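Local coordinates for protein 378aa long hypothetical citrate synthase (Sulfolobus tokodaii, PDB 1VGM) that is of unproven function but probably works as a citrate synthase-type enzyme, a mainly helical protein found here as a dimer, at residues Glu72-Val76 with Ala126-Thr130; Ala121-Ile125 with Val340-Leu344; Arg253-Phe257 with Gly300-Phe304. The contacts are given in a common frame with arbitrary orientation. Residue numbers count along the deposited sequence, not the author numbering.

Contact 1: residues Glu72-Val76 with Ala126-Thr130; sequences ESFEV and AKTAT
Two side chains of a helix, Lys127 and Thr130, satisfy three successive backbone carbonyls of a loop that offers no regular structure. Segment 126-130 is helical throughout, while in 72-76 the chain has just left helix 60-71, Glu72 being the first residue off helical angles; it bends through Ser73 and Phe74 (psi 17° and -24°) and is extended from Glu75 (phi/psi -57/143) into Val76. The two backbones come closest at Phe74 and Lys127, whose CA atoms lie 5.1 Å apart. Lys127 (chi1 m, chi2 and chi3 t) reaches across the loop, its end (chi4 m) bringing NZ between two carbonyls, to donate to Ser73 O at 3.0 Å and to Glu75 O at 2.6 Å; Tyr108 OH adds a weak third hydrogen bond. The carboxylate of Glu75 stays beyond salt-bridge range, with OE2 4.1 Å from Lys127 NZ. Phe74 O, the carbonyl between Ser73 O and Glu75 O, is taken by the helix's next turn, Thr130 OG1 (chi1 m) donating at 2.7 Å. Ser73 OG turns back instead to Ile69 O. Packing completes the fit. The Phe74 ring (chi1 m) turns its CD2-CE2 side to the helix, its CD2 4.0 Å from Ala126 CB and its CE2 4.2 Å from Ala129 CB, with the Ala126 carbonyl at the ring edge, and Val76 CG1 rests 4.1 Å from Thr130 CG2. These are buried helix side chains hydrogen-bonding to loop carbonyls, and they fix the link from helix 60-71 to helix 78-84 against helix 117-139, where Ile146, Pro147 and helix 153-162 close round Phe74.

Contact 2: residues Ala121-Ile125 with Val340-Leu344; sequences AVQII and VLGWL
Leu344 (chi1 m, chi2 t) reaches into the facing helix and overlaps three residues there: its CD1 sits 3.3 Å from Ala121 O, 3.9 Å from Ala121 CB and 3.8 Å from Ile125 CG1, while its CD2 meets Ile124 CD1 at 3.7 Å. Both segments are regular helix and run nearly antiparallel, with 156° between their N-to-C directions and 10.2 Å between the axes at closest approach. The register pairs Ala121 with Leu344 (CA-CA 6.3 Å) and Ile125 with Leu341 (7.0 Å). Ile125, also m,t, starts sideways but brings its end across, with CD1 3.7 Å from Leu341 CD1 and CG1 4.1 Å from Val340 CG1. No hydrogen bond crosses; this is apolar antiparallel helix packing, closest where small Ala121 leaves room for Leu344. Helices 117-139 and 331-353 thus meet deep in the helical body of the chain, with helix 45-54 over Ala121, Ile125 and Leu341, and helix 203-214 against Ile124.

Contact 3: residues Arg253-Phe257 with Gly300-Phe304; sequences RLMGF and GVDTF
Residues 254-257 form a type II beta turn, closed by a weak Phe257 N to Leu254 O hydrogen bond of 3.3 Å, with Gly256 at phi/psi 97/-3, angles at which a CB would be jammed against the carbonyl O of Met255. Segment 300-304 is the last turn of helix 284-304, in which Phe304 N donates to Gly300 O at 2.8 Å. The nearest CA atoms, Leu254 and Gly300, are 7.6 Å apart, and no hydrogen bond joins the segments. Apolar packing does most of the work. Leu254 (chi1 t, chi2 p) points at the helix, with CD2 3.8 Å from Gly300 CA and 4.2 Å from Phe304 CE1. Phe257 (chi1 -96°) brings its CE2-CZ end up to the bare backbone at the glycine: CE2 is 3.4 Å from Gly300 C and 3.6 Å from Val301 N, and CZ is 4.2 Å from Val301 CG2. Here, too, glycine is needed, since an ideal CB at 300 would lie 2.4 Å from Phe257 CZ. What results is a beta turn packed on the C-terminal turn of a helix, consistent with the small domain of the citrate synthase fold, with Phe243 and Ile247 of helix 239-249 against Leu254 and Phe315 edge-to-face with Phe257. The remaining interaction is electrostatic and slight. Arg253 curls back so that NH1 stands over one face of the Phe304 ring, 4.0 Å from CZ of Phe304; with Arg253 CZ 5.1 Å from the ring centroid and 10° off its normal, this cation-pi pair is long and at most weakly attractive. Ile309 touches both Arg253 and Phe304.

Contacts 1 and 2 are neighbours, their centres 11 Å apart, on consecutive turns of helix 117-139. They touch where Ser73 OG meets Gln123 CG (3.4 Å) and Thr128 OG1 meets Val340 CG2 (4.1 Å), and their segments alternate along the chain, so one helix packs against both an early loop and the late helix 331-353. Contact 3 stands apart, across the chain's centre, with its centre 39 Å from that of contact 1 and 33 Å from that of contact 2. In sequence it follows contact 1 and falls between the two halves of contact 2. Contact 2 alone joins far-apart sequence; contacts 1 and 2 probably lie in the large domain, contact 3 in the small.

Contact 1: residues Glu72-Val76 with Ala126-Thr130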
loop_
_atom_site.group_PDB
_atom_site.type_symbol
_atom_site.label_atom_id
_atom_site.label_comp_id
_atom_site.label_asym_id
_atom_site.label_seq_id
_atom_site.Cartn_x
_atom_site.Cartn_y
_atom_site.Cartn_z
ATOM N N GLU A 72 12.190 15.173 19.830
ATOM C CA GLU A 72 13.193 15.624 18.875
ATOM C C GLU A 72 12.860 15.226 17.436
ATOM O O GLU A 72 13.670 15.431 16.538
ATOM C CB GLU A 72 14.581 15.081 19.256
ATOM C CG GLU A 72 14.788 13.604 18.952
ATOM C CD GLU A 72 16.075 13.051 19.560
ATOM O OE1 GLU A 72 16.289 11.822 19.506
ATOM O OE2 GLU A 72 16.874 13.846 20.092
ATOM N N SER A 73 11.675 14.662 17.210
ATOM C CA SER A 73 11.388 14.048 15.917
ATOM C C SER A 73 10.144 14.573 15.189
ATOM O O SER A 73 9.657 13.921 14.263
ATOM C CB SER A 73 11.269 12.535 16.080
ATOM O OG SER A 73 12.457 11.982 16.608
ATOM N N PHE A 74 9.635 15.738 15.586
ATOM C CA PHE A 74 8.388 16.263 15.013
ATOM C C PHE A 74 8.574 16.912 13.640
ATOM O O PHE A 74 7.630 17.003 12.850
ATOM C CB PHE A 74 7.747 17.281 15.967
ATOM C CG PHE A 74 7.014 16.653 17.121
ATOM C CD1 PHE A 74 7.282 17.055 18.428
ATOM C CD2 PHE A 74 6.042 15.672 16.905
ATOM C CE1 PHE A 74 6.604 16.483 19.512
ATOM C CE2 PHE A 74 5.359 15.091 17.978
ATOM C CZ PHE A 74 5.635 15.502 19.284
ATOM N N GLU A 75 9.790 17.369 13.361
ATOM C CA GLU A 75 10.108 17.983 12.073
ATOM C C GLU A 75 9.802 17.025 10.924
ATOM O O GLU A 75 10.027 15.822 11.038
ATOM C CB GLU A 75 11.591 18.359 12.030
ATOM C CG GLU A 75 12.491 17.340 12.730
ATOM C CD GLU A 75 13.866 17.214 12.090
ATOM O OE1 GLU A 75 14.544 18.257 11.930
ATOM O OE2 GLU A 75 14.266 16.075 11.752
ATOM N N VAL A 76 9.309 17.563 9.814
ATOM C CA VAL A 76 9.227 16.805 8.567
ATOM C C VAL A 76 9.875 17.582 7.423
ATOM O O VAL A 76 10.048 18.800 7.507
ATOM C CB VAL A 76 7.757 16.523 8.174
ATOM C CG1 VAL A 76 7.113 15.580 9.177
ATOM C CG2 VAL A 76 6.989 17.837 8.097
ATOM N N ALA A 126 6.093 10.223 16.027
ATOM C CA ALA A 126 6.232 11.674 16.142
ATOM C C ALA A 126 5.699 12.390 14.900
ATOM O O ALA A 126 4.908 13.324 14.997
ATOM C CB ALA A 126 7.698 12.030 16.369
ATOM N N LYS A 127 6.132 11.943 13.729
ATOM C CA LYS A 127 5.835 12.657 12.493
ATOM C C LYS A 127 4.399 12.446 12.033
ATOM O O LYS A 127 3.849 13.277 11.317
ATOM C CB LYS A 127 6.809 12.216 11.397
ATOM C CG LYS A 127 8.261 12.573 11.721
ATOM C CD LYS A 127 9.234 12.067 10.666
ATOM C CE LYS A 127 10.673 12.132 11.176
ATOM N NZ LYS A 127 11.049 13.509 11.602
ATOM N N THR A 128 3.793 11.337 12.446
ATOM C CA THR A 128 2.378 11.089 12.181
ATOM C C THR A 128 1.510 12.175 12.828
ATOM O O THR A 128 0.532 12.633 12.246
ATOM C CB THR A 128 1.958 9.699 12.727
ATOM O OG1 THR A 128 2.841 8.697 12.206
ATOM C CG2 THR A 128 0.539 9.369 12.320
ATOM N N ALA A 129 1.879 12.596 14.030
ATOM C CA ALA A 129 1.184 13.690 14.708
ATOM C C ALA A 129 1.343 14.996 13.931
ATOM O O ALA A 129 0.385 15.747 13.749
ATOM C CB ALA A 129 1.737 13.862 16.131
ATOM N N THR A 130 2.559 15.266 13.476
ATOM C CA THR A 130 2.814 16.479 12.713
ATOM C C THR A 130 1.956 16.464 11.448
ATOM O O THR A 130 1.272 17.438 11.132
ATOM C CB THR A 130 4.307 16.578 12.336
ATOM O OG1 THR A 130 5.098 16.558 13.532
ATOM C CG2 THR A 130 4.591 17.862 11.552
#

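Contact 2: residues Ala121-Ile125 with Val340-Leu344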
loop_
_atom_site.group_PDB
_atom_site.type_symbol
_atom_site.label_atom_id
_atom_site.label_comp_id
_atom_site.label_asym_id
_atom_site.label_seq_id
_atom_site.Cartn_x
_atom_site.Cartn_y
_atom_site.Cartn_z
ATOM N N ALA A 121 10.625 3.582 14.634
ATOM C CA ALA A 121 9.183 3.538 14.891
ATOM C C ALA A 121 8.674 4.725 15.716
ATOM O O ALA A 121 7.635 5.304 15.404
ATOM C CB ALA A 121 8.818 2.225 15.590
ATOM N N VAL A 122 9.403 5.079 16.770
ATOM C CA VAL A 122 9.015 6.206 17.611
ATOM C C VAL A 122 9.065 7.513 16.826
ATOM O O VAL A 122 8.145 8.327 16.907
ATOM C CB VAL A 122 9.928 6.334 18.859
ATOM C CG1 VAL A 122 9.407 7.440 19.772
ATOM C CG2 VAL A 122 9.962 5.013 19.617
ATOM N N GLN A 123 10.137 7.707 16.060
ATOM C CA GLN A 123 10.255 8.876 15.189
ATOM C C GLN A 123 9.066 8.971 14.247
ATOM O O GLN A 123 8.508 10.052 14.046
ATOM C CB GLN A 123 11.547 8.814 14.368
ATOM C CG GLN A 123 12.815 8.867 15.205
ATOM C CD GLN A 123 14.081 8.754 14.369
ATOM O OE1 GLN A 123 14.056 8.273 13.230
ATOM N NE2 GLN A 123 15.202 9.188 14.938
ATOM N N ILE A 124 8.672 7.839 13.671
ATOM C CA ILE A 124 7.538 7.829 12.747
ATOM C C ILE A 124 6.244 8.233 13.460
ATOM O O ILE A 124 5.405 8.937 12.906
ATOM C CB ILE A 124 7.338 6.426 12.115
ATOM C CG1 ILE A 124 8.565 6.051 11.278
ATOM C CG2 ILE A 124 6.055 6.406 11.248
ATOM C CD1 ILE A 124 8.461 4.679 10.635
ATOM N N ILE A 125 6.093 7.782 14.698
ATOM C CA ILE A 125 4.939 8.152 15.503
ATOM C C ILE A 125 4.926 9.656 15.766
ATOM O O ILE A 125 3.881 10.299 15.702
ATOM C CB ILE A 125 4.925 7.341 16.829
ATOM C CG1 ILE A 125 4.488 5.903 16.522
ATOM C CG2 ILE A 125 3.975 7.967 17.844
ATOM C CD1 ILE A 125 4.846 4.897 17.594
ATOM N N VAL A 340 -1.209 3.423 13.959
ATOM C CA VAL A 340 0.132 3.365 13.396
ATOM C C VAL A 340 1.101 2.649 14.342
ATOM O O VAL A 340 2.026 1.968 13.889
ATOM C CB VAL A 340 0.674 4.784 13.069
ATOM C CG1 VAL A 340 0.969 5.557 14.355
ATOM C CG2 VAL A 340 1.919 4.670 12.203
ATOM N N LEU A 341 0.885 2.783 15.649
ATOM C CA LEU A 341 1.698 2.045 16.612
ATOM C C LEU A 341 1.562 0.541 16.387
ATOM O O LEU A 341 2.553 -0.192 16.349
ATOM C CB LEU A 341 1.289 2.382 18.052
ATOM C CG LEU A 341 2.012 1.596 19.156
ATOM C CD1 LEU A 341 3.536 1.700 18.978
ATOM C CD2 LEU A 341 1.607 2.149 20.520
ATOM N N GLY A 342 0.323 0.094 16.242
ATOM C CA GLY A 342 0.078 -1.296 15.911
ATOM C C GLY A 342 0.640 -1.701 14.559
ATOM O O GLY A 342 1.264 -2.759 14.451
ATOM N N TRP A 343 0.437 -0.887 13.524
ATOM C CA TRP A 343 1.058 -1.191 12.236
ATOM C C TRP A 343 2.571 -1.385 12.381
ATOM O O TRP A 343 3.128 -2.367 11.882
ATOM C CB TRP A 343 0.782 -0.088 11.205
ATOM C CG TRP A 343 -0.664 0.010 10.764
ATOM C CD1 TRP A 343 -1.597 -0.999 10.742
ATOM C CD2 TRP A 343 -1.338 1.188 10.293
ATOM N NE1 TRP A 343 -2.806 -0.518 10.288
ATOM C CE2 TRP A 343 -2.676 0.820 10.005
ATOM C CE3 TRP A 343 -0.949 2.520 10.110
ATOM C CZ2 TRP A 343 -3.627 1.746 9.544
ATOM C CZ3 TRP A 343 -1.892 3.440 9.651
ATOM C CH2 TRP A 343 -3.217 3.048 9.374
ATOM N N LEU A 344 3.233 -0.452 13.058
ATOM C CA LEU A 344 4.684 -0.506 13.198
ATOM C C LEU A 344 5.111 -1.720 14.031
ATOM O O LEU A 344 6.058 -2.421 13.681
ATOM C CB LEU A 344 5.204 0.775 13.854
ATOM C CG LEU A 344 5.125 2.071 13.038
ATOM C CD1 LEU A 344 5.431 3.245 13.957
ATOM C CD2 LEU A 344 6.101 2.034 11.857
#

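Contact 3: residues Arg253-Phe257 with Gly300-Phe304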
loop_
_atom_site.group_PDB
_atom_site.type_symbol
_atom_site.label_atom_id
_atom_site.label_comp_id
_atom_site.label_asym_id
_atom_site.label_seq_id
_atom_site.Cartn_x
_atom_site.Cartn_y
_atom_site.Cartn_z
ATOM N N ARG A 253 -28.561 -1.093 8.698
ATOM C CA ARG A 253 -27.656 -1.501 9.772
ATOM C C ARG A 253 -27.435 -0.352 10.751
ATOM O O ARG A 253 -27.247 0.795 10.347
ATOM C CB ARG A 253 -26.309 -1.966 9.203
ATOM C CG ARG A 253 -25.645 -3.093 10.007
ATOM C CD ARG A 253 -25.100 -2.605 11.355
ATOM N NE ARG A 253 -24.988 -3.678 12.343
ATOM C CZ ARG A 253 -26.018 -4.200 13.008
ATOM N NH1 ARG A 253 -27.257 -3.774 12.778
ATOM N NH2 ARG A 253 -25.808 -5.151 13.908
ATOM N N LEU A 254 -27.478 -0.669 12.040
ATOM C CA LEU A 254 -27.119 0.283 13.081
ATOM C C LEU A 254 -25.597 0.379 13.177
ATOM O O LEU A 254 -24.938 -0.564 13.617
ATOM C CB LEU A 254 -27.709 -0.165 14.427
ATOM C CG LEU A 254 -27.427 0.713 15.656
ATOM C CD1 LEU A 254 -27.925 2.147 15.422
ATOM C CD2 LEU A 254 -28.106 0.099 16.880
ATOM N N MET A 255 -25.049 1.515 12.749
ATOM C CA MET A 255 -23.601 1.705 12.674
ATOM C C MET A 255 -23.025 1.886 14.076
ATOM O O MET A 255 -23.561 2.650 14.876
ATOM C CB MET A 255 -23.285 2.939 11.830
ATOM C CG MET A 255 -22.598 2.656 10.513
ATOM S SD MET A 255 -23.468 1.462 9.479
ATOM C CE MET A 255 -22.492 0.007 9.748
ATOM N N GLY A 256 -21.935 1.187 14.373
ATOM C CA GLY A 256 -21.367 1.255 15.705
ATOM C C GLY A 256 -21.812 0.098 16.581
ATOM O O GLY A 256 -21.378 -0.027 17.732
ATOM N N PHE A 257 -22.682 -0.751 16.040
ATOM C CA PHE A 257 -23.072 -1.989 16.709
ATOM C C PHE A 257 -22.516 -3.186 15.948
ATOM O O PHE A 257 -22.375 -3.140 14.728
ATOM C CB PHE A 257 -24.599 -2.096 16.781
ATOM C CG PHE A 257 -25.183 -1.628 18.088
ATOM C CD1 PHE A 257 -25.084 -0.299 18.478
ATOM C CD2 PHE A 257 -25.835 -2.523 18.928
ATOM C CE1 PHE A 257 -25.634 0.132 19.690
ATOM C CE2 PHE A 257 -26.385 -2.102 20.135
ATOM C CZ PHE A 257 -26.281 -0.771 20.517
ATOM N N GLY A 300 -30.840 -0.130 20.694
ATOM C CA GLY A 300 -29.956 -1.070 20.029
ATOM C C GLY A 300 -29.756 -2.373 20.780
ATOM O O GLY A 300 -29.887 -3.455 20.207
ATOM N N VAL A 301 -29.435 -2.273 22.063
ATOM C CA VAL A 301 -29.273 -3.455 22.898
ATOM C C VAL A 301 -30.582 -4.243 23.006
ATOM O O VAL A 301 -30.594 -5.451 22.774
ATOM C CB VAL A 301 -28.774 -3.077 24.325
ATOM C CG1 VAL A 301 -28.748 -4.314 25.222
ATOM C CG2 VAL A 301 -27.375 -2.476 24.246
ATOM N N ASP A 302 -31.680 -3.568 23.347
ATOM C CA ASP A 302 -32.989 -4.231 23.411
ATOM C C ASP A 302 -33.274 -5.033 22.143
ATOM O O ASP A 302 -33.861 -6.112 22.193
ATOM C CB ASP A 302 -34.114 -3.205 23.600
ATOM C CG ASP A 302 -34.065 -2.518 24.948
ATOM O OD1 ASP A 302 -33.367 -3.016 25.852
ATOM O OD2 ASP A 302 -34.733 -1.473 25.102
ATOM N N THR A 303 -32.865 -4.499 21.000
ATOM C CA THR A 303 -33.199 -5.120 19.720
ATOM C C THR A 303 -32.234 -6.257 19.387
ATOM O O THR A 303 -32.651 -7.324 18.931
ATOM C CB THR A 303 -33.172 -4.087 18.578
ATOM O OG1 THR A 303 -34.226 -3.141 18.771
ATOM C CG2 THR A 303 -33.374 -4.762 17.239
ATOM N N PHE A 304 -30.944 -6.026 19.625
ATOM C CA PHE A 304 -29.898 -6.870 19.055
ATOM C C PHE A 304 -29.089 -7.628 20.102
ATOM O O PHE A 304 -28.337 -8.542 19.767
ATOM C CB PHE A 304 -28.945 -6.027 18.212
ATOM C CG PHE A 304 -29.594 -5.378 17.026
ATOM C CD1 PHE A 304 -29.659 -3.995 16.931
ATOM C CD2 PHE A 304 -30.121 -6.148 15.993
ATOM C CE1 PHE A 304 -30.219 -3.378 15.823
ATOM C CE2 PHE A 304 -30.688 -5.540 14.870
ATOM C CZ PHE A 304 -30.741 -4.152 14.790
#